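Local structure of HD domain protein (4LRL) at residues N117-E123 with Y191-V196; T157-T162 with V183-T188; R285-L289 with D337-G341; L303-F307 with K319-L325; E363-I368 with A475-K479. The protein acts as an HD-domain deoxyribonucleoside triphosphate triphosphohydrolase, probably cleaving dNTPs to deoxynucleoside and triphosphate, with activity regulated allosterically by bound nucleotides. All coordinates share one frame; numbering follows the deposited sequence.

Contacts 1 and 2 belong to the HD domain, and contact 2 is nested inside the chain loop closed by contact 1. They touch where Val-186 packs on Tyr-191 and Val-196 and where Tyr-191 N lies 3.0 Å from Ser-185 O, a probable hydrogen bond. Contact 2 is nearer the metal: the Thr-157 side chain is about 10 Å from the bound nickel ion. Contacts 3 and 4 lie in the HD-associated region, contact 4 nested along the chain inside the loop closed by contact 3, with centres about 17 Å apart. Contact 5 joins helix 361-377 to the C-terminal end of the chain, its centre about 53 Å from that of contact 1.

Contact 1: N117-E123 with Y191-V196; sequences NGWNDDE and YPNPQV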
# COMPACT_ATOMS: atom_id res chain seq x y z
N ASN C 117 -33.72 14.47 -13.85
CA ASN C 117 -32.29 14.11 -13.87
C ASN C 117 -31.87 13.18 -12.72
O ASN C 117 -30.68 12.87 -12.58
CB ASN C 117 -31.42 15.38 -13.88
CG ASN C 117 -31.43 16.10 -15.22
OD1 ASN C 117 -30.65 15.77 -16.12
ND2 ASN C 117 -32.32 17.08 -15.37
N GLY C 118 -32.84 12.73 -11.93
CA GLY C 118 -32.56 12.00 -10.69
C GLY C 118 -32.65 10.49 -10.78
O GLY C 118 -33.05 9.94 -11.80
N TRP C 119 -32.26 9.84 -9.68
CA TRP C 119 -32.24 8.38 -9.60
C TRP C 119 -33.51 7.86 -8.95
O TRP C 119 -33.95 8.36 -7.93
CB TRP C 119 -31.01 7.92 -8.82
CG TRP C 119 -31.07 6.49 -8.37
CD1 TRP C 119 -31.40 6.04 -7.13
CD2 TRP C 119 -30.81 5.33 -9.16
NE1 TRP C 119 -31.35 4.67 -7.08
CE2 TRP C 119 -31.00 4.21 -8.32
CE3 TRP C 119 -30.44 5.12 -10.49
CZ2 TRP C 119 -30.81 2.89 -8.77
CZ3 TRP C 119 -30.26 3.81 -10.94
CH2 TRP C 119 -30.45 2.71 -10.08
N ASN C 120 -34.10 6.84 -9.57
CA ASN C 120 -35.31 6.22 -9.06
C ASN C 120 -35.00 4.88 -8.40
O ASN C 120 -34.78 3.88 -9.08
CB ASN C 120 -36.31 6.04 -10.21
CG ASN C 120 -37.54 5.26 -9.79
OD1 ASN C 120 -37.74 4.96 -8.61
ND2 ASN C 120 -38.38 4.93 -10.77
N ASP C 121 -35.00 4.87 -7.06
CA ASP C 121 -34.54 3.70 -6.31
C ASP C 121 -35.40 2.44 -6.48
O ASP C 121 -35.01 1.36 -6.01
CB ASP C 121 -34.33 4.04 -4.83
CG ASP C 121 -33.28 3.14 -4.17
OD1 ASP C 121 -33.53 2.67 -3.04
OD2 ASP C 121 -32.21 2.90 -4.78
N ASP C 122 -36.53 2.56 -7.17
CA ASP C 122 -37.27 1.37 -7.63
C ASP C 122 -36.42 0.51 -8.58
O ASP C 122 -36.65 -0.69 -8.70
CB ASP C 122 -38.60 1.74 -8.29
CG ASP C 122 -39.69 2.11 -7.28
OD1 ASP C 122 -40.68 2.77 -7.68
OD2 ASP C 122 -39.56 1.74 -6.09
N GLU C 123 -35.43 1.14 -9.22
CA GLU C 123 -34.52 0.45 -10.14
C GLU C 123 -33.39 -0.30 -9.45
O GLU C 123 -32.65 -1.03 -10.11
CB GLU C 123 -33.92 1.44 -11.15
CG GLU C 123 -34.94 2.29 -11.91
CD GLU C 123 -35.53 1.60 -13.14
OE1 GLU C 123 -35.84 2.30 -14.11
OE2 GLU C 123 -35.67 0.36 -13.13
N TYR C 191 -32.82 -2.10 -22.08
CA TYR C 191 -33.63 -1.54 -20.98
C TYR C 191 -33.75 -0.01 -21.08
O TYR C 191 -32.76 0.67 -21.36
CB TYR C 191 -33.01 -1.96 -19.63
CG TYR C 191 -33.92 -1.73 -18.44
CD1 TYR C 191 -35.07 -2.50 -18.27
CD2 TYR C 191 -33.62 -0.76 -17.49
CE1 TYR C 191 -35.89 -2.31 -17.18
CE2 TYR C 191 -34.44 -0.56 -16.40
CZ TYR C 191 -35.57 -1.34 -16.25
OH TYR C 191 -36.40 -1.14 -15.17
N PRO C 192 -34.97 0.53 -20.85
CA PRO C 192 -35.23 1.95 -21.16
C PRO C 192 -34.54 3.00 -20.27
O PRO C 192 -34.45 4.16 -20.66
CB PRO C 192 -36.76 2.07 -21.03
CG PRO C 192 -37.27 0.67 -20.95
CD PRO C 192 -36.18 -0.13 -20.34
N ASN C 193 -34.07 2.60 -19.09
CA ASN C 193 -33.43 3.54 -18.17
C ASN C 193 -31.91 3.59 -18.37
O ASN C 193 -31.18 2.67 -17.95
CB ASN C 193 -33.79 3.17 -16.72
CG ASN C 193 -33.50 4.29 -15.73
OD1 ASN C 193 -32.68 5.18 -15.99
ND2 ASN C 193 -34.15 4.23 -14.58
N PRO C 194 -31.41 4.68 -18.99
CA PRO C 194 -29.97 4.81 -19.31
C PRO C 194 -29.07 4.81 -18.07
O PRO C 194 -27.90 4.41 -18.15
CB PRO C 194 -29.89 6.14 -20.04
CG PRO C 194 -31.13 6.91 -19.62
CD PRO C 194 -32.18 5.88 -19.38
N GLN C 195 -29.60 5.26 -16.93
CA GLN C 195 -28.85 5.22 -15.68
C GLN C 195 -28.54 3.78 -15.25
O GLN C 195 -27.44 3.48 -14.81
CB GLN C 195 -29.60 5.95 -14.57
CG GLN C 195 -30.02 7.36 -14.91
CD GLN C 195 -30.96 7.93 -13.87
OE1 GLN C 195 -31.24 7.29 -12.85
NE2 GLN C 195 -31.44 9.15 -14.11
N VAL C 196 -29.53 2.91 -15.39
CA VAL C 196 -29.40 1.50 -15.06
C VAL C 196 -28.40 0.80 -16.01
O VAL C 196 -27.49 0.09 -15.56
CB VAL C 196 -30.78 0.78 -15.09
CG1 VAL C 196 -30.62 -0.72 -14.92
CG2 VAL C 196 -31.73 1.37 -14.04
O HOH W 1 -33.49 6.05 -12.35
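Glu-123 meets Tyr-191, Asn-193 and Val-196, tying loop 117-123 of the HD domain to the start of helix 194-200, whose N-cap is Asn-193. Glu-123 CB packs on Val-196 CG2 at 3.6 Å, and CG lies over the same methyl and beside Asn-193 ND2. A bend in the chain at the next bond (chi2 -84°) brings the carboxylate between the two polar partners. Glu-123 OE1 accepts from Asn-193 ND2 over 2.6 Å in an almost straight bond; OE1 lies in the amide plane of Asn-193, while ND2 approaches from above the carboxylate plane. OE2 offers its syn lone pair to the tyrosine hydroxyl, Tyr-191 OH to Glu-123 OE2 being 2.6 Å, at the edge of the ring. Two donors on one carboxylate would probably favour its ionised form. Asn-193 meanwhile caps the helix by accepting from Gln-195 N through OD1. Its ND2 also gives to a water that accepts from Asn-120 N and donates to Gln-195 OE1. Gln-195 OE1 lies at the edge of the indole, 3.3 Å from Trp-119 CE3, while the indole is pinned by NE1 donating to Asp-121 OD2. Asn-120 OD1 accepts from Asp-122 N, an Asx turn. Gln-195 NE2, also bonded to Tyr-238 O, donates to Gly-118 O at 2.9 Å, approaching from above the carbonyl plane rather than on a lone pair.

Contact 2: T157-T162 with V183-T188; sequences TVQIIT and VASVIT
Ala-184 is the small bump that lets the two helices close up: its CB fits among three methyls of the other helix, Val-158 CG1 and Ile-161 CG2, each 4.0 Å away, and Thr-162 CG2 at 3.9 Å. The backbones come close here, Val-158 CA to Ala-184 CA being 5.3 Å. Beside this hollow Ile-161 CD1 is the long knob. It meets Ile-187 CD1 tip to tip at 3.6 Å and crosses Val-183 CG1 at about a right angle, so it is wedged between side chains one turn apart. The segments run antiparallel, at 169° with axes 9.5 Å apart at closest approach, as neighbouring members of the helical HD domain. Helix 124-133 lies behind Val-183, through Cys-129 and Leu-133. The metal site is close by, the Ile-187 side chain being about 5 Å from that of the nickel ligand His-134. Ile-187 CD1 also receives Thr-157 CG2; the Thr-157 hydroxyl bonds to His-153 O. Further along, toward Thr-188, Val-158 CG2 and Thr-188 CG2 abut at 3.5 Å, their side chains at about a right angle, with the Thr-188 hydroxyl bonded to Gln-190. Thr-162 holds its hydroxyl between backbone N and carbonyl carbon (chi1 61°), where OG1 donates to Val-158 O at 2.7 Å and leaves CG2 to press against the alanine methyl.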
# COMPACT_ATOMS: atom_id res chain seq x y z
N THR C 157 -25.46 -15.73 -21.35
CA THR C 157 -25.92 -14.99 -20.18
C THR C 157 -27.43 -14.77 -20.24
O THR C 157 -28.13 -15.07 -19.28
CB THR C 157 -25.20 -13.63 -20.05
OG1 THR C 157 -23.80 -13.86 -19.84
CG2 THR C 157 -25.73 -12.84 -18.87
N VAL C 158 -27.91 -14.25 -21.38
CA VAL C 158 -29.33 -13.98 -21.57
C VAL C 158 -30.12 -15.28 -21.47
O VAL C 158 -31.17 -15.32 -20.84
CB VAL C 158 -29.60 -13.27 -22.93
CG1 VAL C 158 -31.10 -13.22 -23.25
CG2 VAL C 158 -29.00 -11.87 -22.92
N GLN C 159 -29.59 -16.34 -22.08
CA GLN C 159 -30.17 -17.68 -21.97
C GLN C 159 -30.33 -18.12 -20.51
O GLN C 159 -31.40 -18.60 -20.13
CB GLN C 159 -29.30 -18.71 -22.69
CG GLN C 159 -29.50 -18.80 -24.19
CD GLN C 159 -28.68 -19.91 -24.81
OE1 GLN C 159 -28.56 -21.01 -24.24
NE2 GLN C 159 -28.10 -19.65 -25.98
N ILE C 160 -29.28 -17.96 -19.71
CA ILE C 160 -29.30 -18.41 -18.31
C ILE C 160 -30.35 -17.64 -17.51
O ILE C 160 -31.00 -18.19 -16.61
CB ILE C 160 -27.90 -18.25 -17.67
CG1 ILE C 160 -26.91 -19.22 -18.31
CG2 ILE C 160 -27.97 -18.45 -16.15
CD1 ILE C 160 -25.47 -18.82 -18.16
N ILE C 161 -30.51 -16.37 -17.86
CA ILE C 161 -31.44 -15.51 -17.18
C ILE C 161 -32.87 -15.84 -17.59
O ILE C 161 -33.77 -15.83 -16.75
CB ILE C 161 -31.13 -14.03 -17.46
CG1 ILE C 161 -29.84 -13.62 -16.75
CG2 ILE C 161 -32.30 -13.13 -17.05
CD1 ILE C 161 -29.26 -12.29 -17.20
N THR C 162 -33.06 -16.15 -18.87
CA THR C 162 -34.41 -16.32 -19.43
C THR C 162 -34.86 -17.78 -19.59
O THR C 162 -36.00 -18.03 -19.98
CB THR C 162 -34.56 -15.56 -20.77
OG1 THR C 162 -33.63 -16.08 -21.72
CG2 THR C 162 -34.28 -14.06 -20.58
N VAL C 183 -34.15 -8.12 -16.51
CA VAL C 183 -32.73 -8.28 -16.13
C VAL C 183 -31.84 -8.48 -17.37
O VAL C 183 -30.77 -7.88 -17.49
CB VAL C 183 -32.52 -9.44 -15.12
CG1 VAL C 183 -31.04 -9.70 -14.88
CG2 VAL C 183 -33.22 -9.14 -13.80
N ALA C 184 -32.31 -9.32 -18.30
CA ALA C 184 -31.58 -9.63 -19.51
C ALA C 184 -31.42 -8.41 -20.41
O ALA C 184 -30.37 -8.21 -21.01
CB ALA C 184 -32.27 -10.77 -20.27
N SER C 185 -32.47 -7.59 -20.46
CA SER C 185 -32.48 -6.35 -21.25
C SER C 185 -31.49 -5.29 -20.77
O SER C 185 -31.07 -4.43 -21.56
CB SER C 185 -33.89 -5.75 -21.29
OG SER C 185 -34.28 -5.21 -20.03
N VAL C 186 -31.11 -5.34 -19.49
CA VAL C 186 -30.09 -4.43 -18.96
C VAL C 186 -28.75 -4.82 -19.56
O VAL C 186 -27.98 -3.95 -19.98
CB VAL C 186 -29.99 -4.46 -17.41
CG1 VAL C 186 -28.87 -3.54 -16.93
CG2 VAL C 186 -31.30 -4.03 -16.78
N ILE C 187 -28.50 -6.12 -19.61
CA ILE C 187 -27.25 -6.66 -20.13
C ILE C 187 -27.15 -6.47 -21.65
O ILE C 187 -26.08 -6.15 -22.16
CB ILE C 187 -27.08 -8.15 -19.70
CG1 ILE C 187 -26.69 -8.20 -18.22
CG2 ILE C 187 -26.01 -8.85 -20.52
CD1 ILE C 187 -27.31 -9.33 -17.47
N THR C 188 -28.26 -6.63 -22.36
CA THR C 188 -28.27 -6.41 -23.80
C THR C 188 -28.37 -4.92 -24.11
O THR C 188 -28.32 -4.52 -25.28
CB THR C 188 -29.43 -7.16 -24.50
OG1 THR C 188 -30.68 -6.58 -24.12
CG2 THR C 188 -29.41 -8.64 -24.14

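Contact 3: R285-L289 with D337-G341; sequences RAKEL and DSILG
Arg-285 and Asp-337 form a salt bridge between helix 270-291 and the N-terminal end of helix 338-348, within the HD-associated region and away from the nucleotide and metal sites. The guanidinium grips the carboxylate side-on: Arg-285 NE donates to Asp-337 OD2 over 3.0 Å and Arg-285 NH2 to Asp-337 OD1 over 2.8 Å, both nearly straight and close to the guanidinium plane. The two flat groups are nevertheless turned 37° apart. The bend in the arginine chain (chi2 58°) lays NE and NH2 along the acid. Ile-339 CD1 sits over one guanidinium face, about centred, and Leu-289 CD2 over the opposite one nearer the rim. Next to the charged pair Leu-340 CD1 rests on Arg-285 CB at 3.8 Å and on Ala-286 CB, while Leu-340 CB meets Leu-289 CD1. Tyr-384 OH takes the third guanidinium nitrogen, NH1. Asp-337 is also the N-cap of its helix, Asp-337 OD2 accepting from Leu-340 N at 2.9 Å. NE and Leu-340 N reach that oxygen from opposite faces of the carboxylate, so the same acid caps one helix and holds the other, and both the positive guanidinium and the helix start should favour its ionised form.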
# COMPACT_ATOMS: atom_id res chain seq x y z
N ARG C 285 -7.01 -28.78 -32.57
CA ARG C 285 -6.51 -30.10 -32.93
C ARG C 285 -7.43 -31.20 -32.43
O ARG C 285 -7.70 -32.15 -33.14
CB ARG C 285 -5.09 -30.32 -32.39
CG ARG C 285 -4.40 -31.61 -32.87
CD ARG C 285 -4.28 -31.67 -34.41
NE ARG C 285 -3.55 -32.86 -34.84
CZ ARG C 285 -3.40 -33.25 -36.11
NH1 ARG C 285 -3.94 -32.54 -37.09
NH2 ARG C 285 -2.72 -34.35 -36.39
N ALA C 286 -7.90 -31.05 -31.20
CA ALA C 286 -8.85 -31.99 -30.62
C ALA C 286 -10.13 -32.09 -31.45
O ALA C 286 -10.62 -33.19 -31.71
CB ALA C 286 -9.17 -31.61 -29.19
N LYS C 287 -10.66 -30.94 -31.88
CA LYS C 287 -11.84 -30.89 -32.72
C LYS C 287 -11.59 -31.61 -34.05
O LYS C 287 -12.42 -32.39 -34.51
CB LYS C 287 -12.26 -29.43 -32.95
CG LYS C 287 -13.51 -29.21 -33.81
CD LYS C 287 -14.05 -27.78 -33.66
CE LYS C 287 -14.79 -27.28 -34.91
NZ LYS C 287 -16.11 -27.90 -35.12
N GLU C 288 -10.42 -31.36 -34.64
CA GLU C 288 -10.07 -31.94 -35.94
C GLU C 288 -9.93 -33.44 -35.85
O GLU C 288 -10.36 -34.16 -36.75
CB GLU C 288 -8.78 -31.35 -36.48
CG GLU C 288 -8.94 -29.97 -37.06
CD GLU C 288 -7.61 -29.32 -37.35
OE1 GLU C 288 -6.66 -29.51 -36.55
OE2 GLU C 288 -7.52 -28.61 -38.38
N LEU C 289 -9.30 -33.90 -34.77
CA LEU C 289 -9.07 -35.33 -34.55
C LEU C 289 -10.39 -36.07 -34.35
O LEU C 289 -10.58 -37.17 -34.86
CB LEU C 289 -8.11 -35.55 -33.38
CG LEU C 289 -6.62 -35.29 -33.63
CD1 LEU C 289 -5.85 -35.40 -32.31
CD2 LEU C 289 -6.03 -36.23 -34.67
N ASP C 337 -1.35 -38.89 -31.10
CA ASP C 337 -1.13 -37.89 -32.11
C ASP C 337 -0.03 -37.01 -31.58
O ASP C 337 -0.10 -36.53 -30.44
CB ASP C 337 -2.40 -37.07 -32.37
CG ASP C 337 -2.16 -35.94 -33.36
OD1 ASP C 337 -1.87 -36.22 -34.54
OD2 ASP C 337 -2.26 -34.76 -32.94
N SER C 338 1.00 -36.80 -32.39
CA SER C 338 2.18 -36.04 -31.99
C SER C 338 1.83 -34.60 -31.60
O SER C 338 2.21 -34.12 -30.53
CB SER C 338 3.23 -36.10 -33.11
OG SER C 338 4.25 -35.14 -32.92
N ILE C 339 1.09 -33.93 -32.47
CA ILE C 339 0.73 -32.53 -32.30
C ILE C 339 -0.13 -32.30 -31.05
O ILE C 339 0.16 -31.39 -30.26
CB ILE C 339 0.05 -31.98 -33.58
CG1 ILE C 339 1.08 -31.89 -34.72
CG2 ILE C 339 -0.62 -30.62 -33.33
CD1 ILE C 339 0.46 -31.70 -36.11
N LEU C 340 -1.17 -33.12 -30.87
CA LEU C 340 -2.07 -32.95 -29.73
C LEU C 340 -1.34 -33.21 -28.41
O LEU C 340 -1.40 -32.39 -27.49
CB LEU C 340 -3.31 -33.85 -29.84
CG LEU C 340 -4.38 -33.58 -28.78
CD1 LEU C 340 -5.28 -32.40 -29.17
CD2 LEU C 340 -5.21 -34.81 -28.46
N GLY C 341 -0.64 -34.35 -28.33
CA GLY C 341 0.12 -34.72 -27.14
C GLY C 341 1.07 -33.62 -26.70
O GLY C 341 1.10 -33.26 -25.53

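Contact 4: L303-F307 with K319-L325; sequences LLVPF and KLDDGVL
Leu-303 and Leu-320 bring the two backbones nearest, with their CA atoms 7.2 Å apart. Segment 303-307 runs into the short helix 305-308, and Leu-320 lies on the extended approach to helix 322-332. Asp-321, just after it, is the N-cap of that helix: Asp-321 OD2 accepts from Val-324 N at 3.0 Å, nearly along its own C-O axis, and OD1 pairs with Arg-69. The side chains that mesh across the gap are almost all aliphatic. Leu-320 CD1 sits over one face of the Phe-307 ring in a CH-pi contact, 3.9 Å from the centroid and 27° off the normal, shifted towards CE2 and CZ. Its other methyl, CD2, lies against the backbone oxygen Leu-303 O and the Leu-303 and Leu-304 side chains. Leu-303 holds CG beside its backbone N (chi1 -57°) and splits its methyls between two partners: CD1 lies across Val-324 CG2 at 3.9 Å, and CD2 across the aliphatic Lys-319 CD at the same distance. Leu-304 CD1 crosses Leu-325 CD2 at about a right angle. Further aromatics extend the cluster, as Phe-307 stacks with Phe-312 and meets Phe-145 edge-to-face. The second subunit packs here too, its Thr-327 on Val-324 and its Gln-331 on Leu-303. Across the two segments the cohesion therefore comes from burial of apolar surface, together with dispersion between methyls and ring. The polar groups find partners elsewhere: Asp-321 binds its own helix start and Arg-69, and Leu-303 N gives to Tyr-328 OH.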
# COMPACT_ATOMS: atom_id res chain seq x y z
N LEU C 303 -17.63 -34.30 -22.01
CA LEU C 303 -18.23 -32.98 -21.79
C LEU C 303 -17.88 -31.97 -22.89
O LEU C 303 -18.51 -30.92 -22.98
CB LEU C 303 -17.87 -32.44 -20.41
CG LEU C 303 -18.20 -33.25 -19.14
CD1 LEU C 303 -17.71 -32.52 -17.89
CD2 LEU C 303 -19.69 -33.57 -19.02
N LEU C 304 -16.88 -32.29 -23.71
CA LEU C 304 -16.52 -31.44 -24.85
C LEU C 304 -17.14 -31.90 -26.17
O LEU C 304 -17.19 -31.13 -27.15
CB LEU C 304 -15.01 -31.35 -25.02
CG LEU C 304 -14.23 -30.32 -24.22
CD1 LEU C 304 -12.77 -30.41 -24.63
CD2 LEU C 304 -14.76 -28.91 -24.43
N VAL C 305 -17.60 -33.15 -26.20
CA VAL C 305 -18.12 -33.76 -27.41
C VAL C 305 -19.27 -32.95 -28.05
O VAL C 305 -19.24 -32.73 -29.26
CB VAL C 305 -18.48 -35.26 -27.17
CG1 VAL C 305 -19.15 -35.87 -28.40
CG2 VAL C 305 -17.23 -36.04 -26.79
N PRO C 306 -20.26 -32.48 -27.25
CA PRO C 306 -21.32 -31.64 -27.83
C PRO C 306 -20.78 -30.40 -28.55
O PRO C 306 -21.38 -29.93 -29.51
CB PRO C 306 -22.13 -31.20 -26.61
CG PRO C 306 -21.89 -32.25 -25.60
CD PRO C 306 -20.48 -32.69 -25.81
N PHE C 307 -19.63 -29.91 -28.08
CA PHE C 307 -18.99 -28.73 -28.66
C PHE C 307 -18.15 -29.08 -29.90
O PHE C 307 -18.12 -28.30 -30.86
CB PHE C 307 -18.19 -27.98 -27.58
CG PHE C 307 -19.04 -27.56 -26.42
CD1 PHE C 307 -19.69 -26.33 -26.43
CD2 PHE C 307 -19.25 -28.42 -25.35
CE1 PHE C 307 -20.51 -25.96 -25.38
CE2 PHE C 307 -20.07 -28.07 -24.30
CZ PHE C 307 -20.70 -26.83 -24.31
N LYS C 319 -21.79 -27.23 -17.53
CA LYS C 319 -20.96 -28.23 -16.88
C LYS C 319 -19.49 -27.90 -17.07
O LYS C 319 -18.63 -28.51 -16.42
CB LYS C 319 -21.24 -29.62 -17.45
CG LYS C 319 -22.50 -30.29 -16.91
CD LYS C 319 -22.76 -31.58 -17.66
CE LYS C 319 -23.95 -32.34 -17.08
NZ LYS C 319 -24.45 -33.35 -18.06
N LEU C 320 -19.21 -26.96 -17.97
CA LEU C 320 -17.84 -26.64 -18.33
C LEU C 320 -17.18 -25.61 -17.42
O LEU C 320 -17.81 -24.61 -17.06
CB LEU C 320 -17.77 -26.14 -19.77
CG LEU C 320 -17.99 -27.12 -20.91
CD1 LEU C 320 -17.79 -26.36 -22.20
CD2 LEU C 320 -17.05 -28.32 -20.83
N ASP C 321 -15.92 -25.87 -17.06
CA ASP C 321 -15.08 -24.95 -16.29
C ASP C 321 -13.60 -25.23 -16.59
O ASP C 321 -13.30 -26.11 -17.39
CB ASP C 321 -15.38 -25.06 -14.79
CG ASP C 321 -15.20 -26.48 -14.24
OD1 ASP C 321 -16.08 -26.93 -13.47
OD2 ASP C 321 -14.20 -27.13 -14.58
N ASP C 322 -12.68 -24.49 -15.96
CA ASP C 322 -11.24 -24.66 -16.25
C ASP C 322 -10.72 -26.07 -15.90
O ASP C 322 -9.86 -26.62 -16.60
CB ASP C 322 -10.39 -23.60 -15.52
CG ASP C 322 -10.77 -22.17 -15.90
OD1 ASP C 322 -10.28 -21.23 -15.23
OD2 ASP C 322 -11.54 -21.96 -16.86
N GLY C 323 -11.24 -26.65 -14.83
CA GLY C 323 -10.83 -27.96 -14.37
C GLY C 323 -11.21 -29.09 -15.31
O GLY C 323 -10.53 -30.11 -15.37
N VAL C 324 -12.32 -28.92 -16.02
CA VAL C 324 -12.73 -29.90 -17.02
C VAL C 324 -11.68 -29.96 -18.12
O VAL C 324 -11.20 -31.04 -18.46
CB VAL C 324 -14.15 -29.59 -17.59
CG1 VAL C 324 -14.43 -30.42 -18.84
CG2 VAL C 324 -15.23 -29.85 -16.54
N LEU C 325 -11.31 -28.79 -18.65
CA LEU C 325 -10.34 -28.71 -19.74
C LEU C 325 -8.97 -29.27 -19.37
O LEU C 325 -8.43 -30.10 -20.10
CB LEU C 325 -10.20 -27.27 -20.25
CG LEU C 325 -11.37 -26.70 -21.05
CD1 LEU C 325 -11.05 -25.31 -21.55
CD2 LEU C 325 -11.70 -27.58 -22.21

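Contact 5: E363-I368 with A475-K479; sequences ESAATI and ALVLK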
# COMPACT_ATOMS: atom_id res chain seq x y z
N GLU C 363 3.09 -6.22 -46.13
CA GLU C 363 4.49 -6.18 -46.51
C GLU C 363 5.30 -7.30 -45.85
O GLU C 363 6.32 -7.71 -46.38
CB GLU C 363 5.11 -4.79 -46.28
CG GLU C 363 5.44 -4.43 -44.83
CD GLU C 363 6.15 -3.09 -44.67
OE1 GLU C 363 6.39 -2.69 -43.52
OE2 GLU C 363 6.47 -2.43 -45.70
N SER C 364 4.80 -7.78 -44.72
CA SER C 364 5.46 -8.85 -43.96
C SER C 364 5.03 -10.25 -44.42
O SER C 364 5.69 -11.23 -44.11
CB SER C 364 5.16 -8.71 -42.47
OG SER C 364 5.83 -7.60 -41.90
N ALA C 365 3.92 -10.31 -45.16
CA ALA C 365 3.23 -11.55 -45.48
C ALA C 365 4.12 -12.62 -46.12
O ALA C 365 4.15 -13.76 -45.65
CB ALA C 365 2.01 -11.27 -46.35
N ALA C 366 4.83 -12.25 -47.19
CA ALA C 366 5.71 -13.20 -47.89
C ALA C 366 6.85 -13.71 -46.98
O ALA C 366 7.27 -14.87 -47.11
CB ALA C 366 6.25 -12.59 -49.16
N THR C 367 7.32 -12.84 -46.08
CA THR C 367 8.40 -13.21 -45.18
C THR C 367 7.91 -14.20 -44.13
O THR C 367 8.60 -15.18 -43.83
CB THR C 367 9.04 -11.97 -44.51
OG1 THR C 367 9.78 -11.25 -45.49
CG2 THR C 367 10.00 -12.36 -43.39
N ILE C 368 6.73 -13.94 -43.58
CA ILE C 368 6.13 -14.83 -42.59
C ILE C 368 5.94 -16.22 -43.21
O ILE C 368 6.23 -17.23 -42.57
CB ILE C 368 4.80 -14.25 -42.02
CG1 ILE C 368 5.11 -13.16 -40.99
CG2 ILE C 368 3.92 -15.33 -41.37
CD1 ILE C 368 3.95 -12.22 -40.70
N ALA C 475 11.63 -7.76 -33.00
CA ALA C 475 10.87 -7.50 -34.22
C ALA C 475 11.30 -8.34 -35.42
O ALA C 475 12.45 -8.78 -35.53
CB ALA C 475 10.90 -6.02 -34.57
N LEU C 476 10.35 -8.57 -36.31
CA LEU C 476 10.61 -9.21 -37.58
C LEU C 476 11.34 -8.20 -38.46
O LEU C 476 10.84 -7.08 -38.65
CB LEU C 476 9.29 -9.56 -38.24
CG LEU C 476 9.26 -10.64 -39.30
CD1 LEU C 476 8.63 -11.85 -38.65
CD2 LEU C 476 8.41 -10.16 -40.45
N VAL C 477 12.51 -8.56 -38.96
CA VAL C 477 13.22 -7.67 -39.88
C VAL C 477 13.05 -8.09 -41.33
O VAL C 477 13.35 -9.23 -41.70
CB VAL C 477 14.75 -7.48 -39.57
CG1 VAL C 477 14.96 -6.42 -38.50
CG2 VAL C 477 15.44 -8.81 -39.23
N LEU C 478 12.54 -7.17 -42.13
CA LEU C 478 12.43 -7.35 -43.55
C LEU C 478 13.77 -6.97 -44.17
O LEU C 478 14.32 -5.91 -43.87
CB LEU C 478 11.30 -6.50 -44.13
CG LEU C 478 9.97 -6.53 -43.36
CD1 LEU C 478 9.01 -5.51 -43.95
CD2 LEU C 478 9.34 -7.93 -43.36
N LYS C 479 14.29 -7.86 -45.00
CA LYS C 479 15.57 -7.65 -45.64
C LYS C 479 15.43 -6.60 -46.73
O LYS C 479 14.40 -6.53 -47.41
CB LYS C 479 16.08 -8.97 -46.24
CG LYS C 479 16.12 -10.14 -45.25
CD LYS C 479 17.50 -10.37 -44.68
CE LYS C 479 17.44 -11.39 -43.56
NZ LYS C 479 18.69 -12.18 -43.45
O HOH W 2 12.62 -10.18 -45.90
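Leu-476 and Leu-478, two residues apart along the C-terminal segment, both bear on helix 361-377 and meet at Ser-364. Leu-476 CD2 lies 3.9 Å from Ser-364 OG, and Leu-478 CD2 is 3.8 Å from the same oxygen, which bonds to Asn-360 O in the preceding turn. Thr-367 is shared too, but by different branches. Its first torsion (chi1 -71°) sets OG1 beside the backbone N and turns CG2 to Leu-476, Thr-367 CG2 touching Leu-476 CD2 at 4.0 Å as the two side chains run antiparallel alongside each other. Its OG1, on the other branch, faces Leu-478 CD2, and that pair is set at a slant. The second methyl of Leu-478, CD1, meets the stem and carboxyl carbon of Glu-363 at about a right angle, 3.8 Å from Glu-363 CD. Leu-476 CD1 lies more loosely against Ile-368 CG1. A water adds a polar link: it accepts from Lys-479 N and lies 3.1 Å from Thr-367 OG1. In the fold, strand 475-476 pairs antiparallel with strand 471-472, while the backbone of Leu-476 bonds to Thr-357 of strand 354-357. Phe-358 packs on Ser-364 and Ile-368, and Tyr-470 lies against Thr-367 and makes a cation-pi contact with Lys-479.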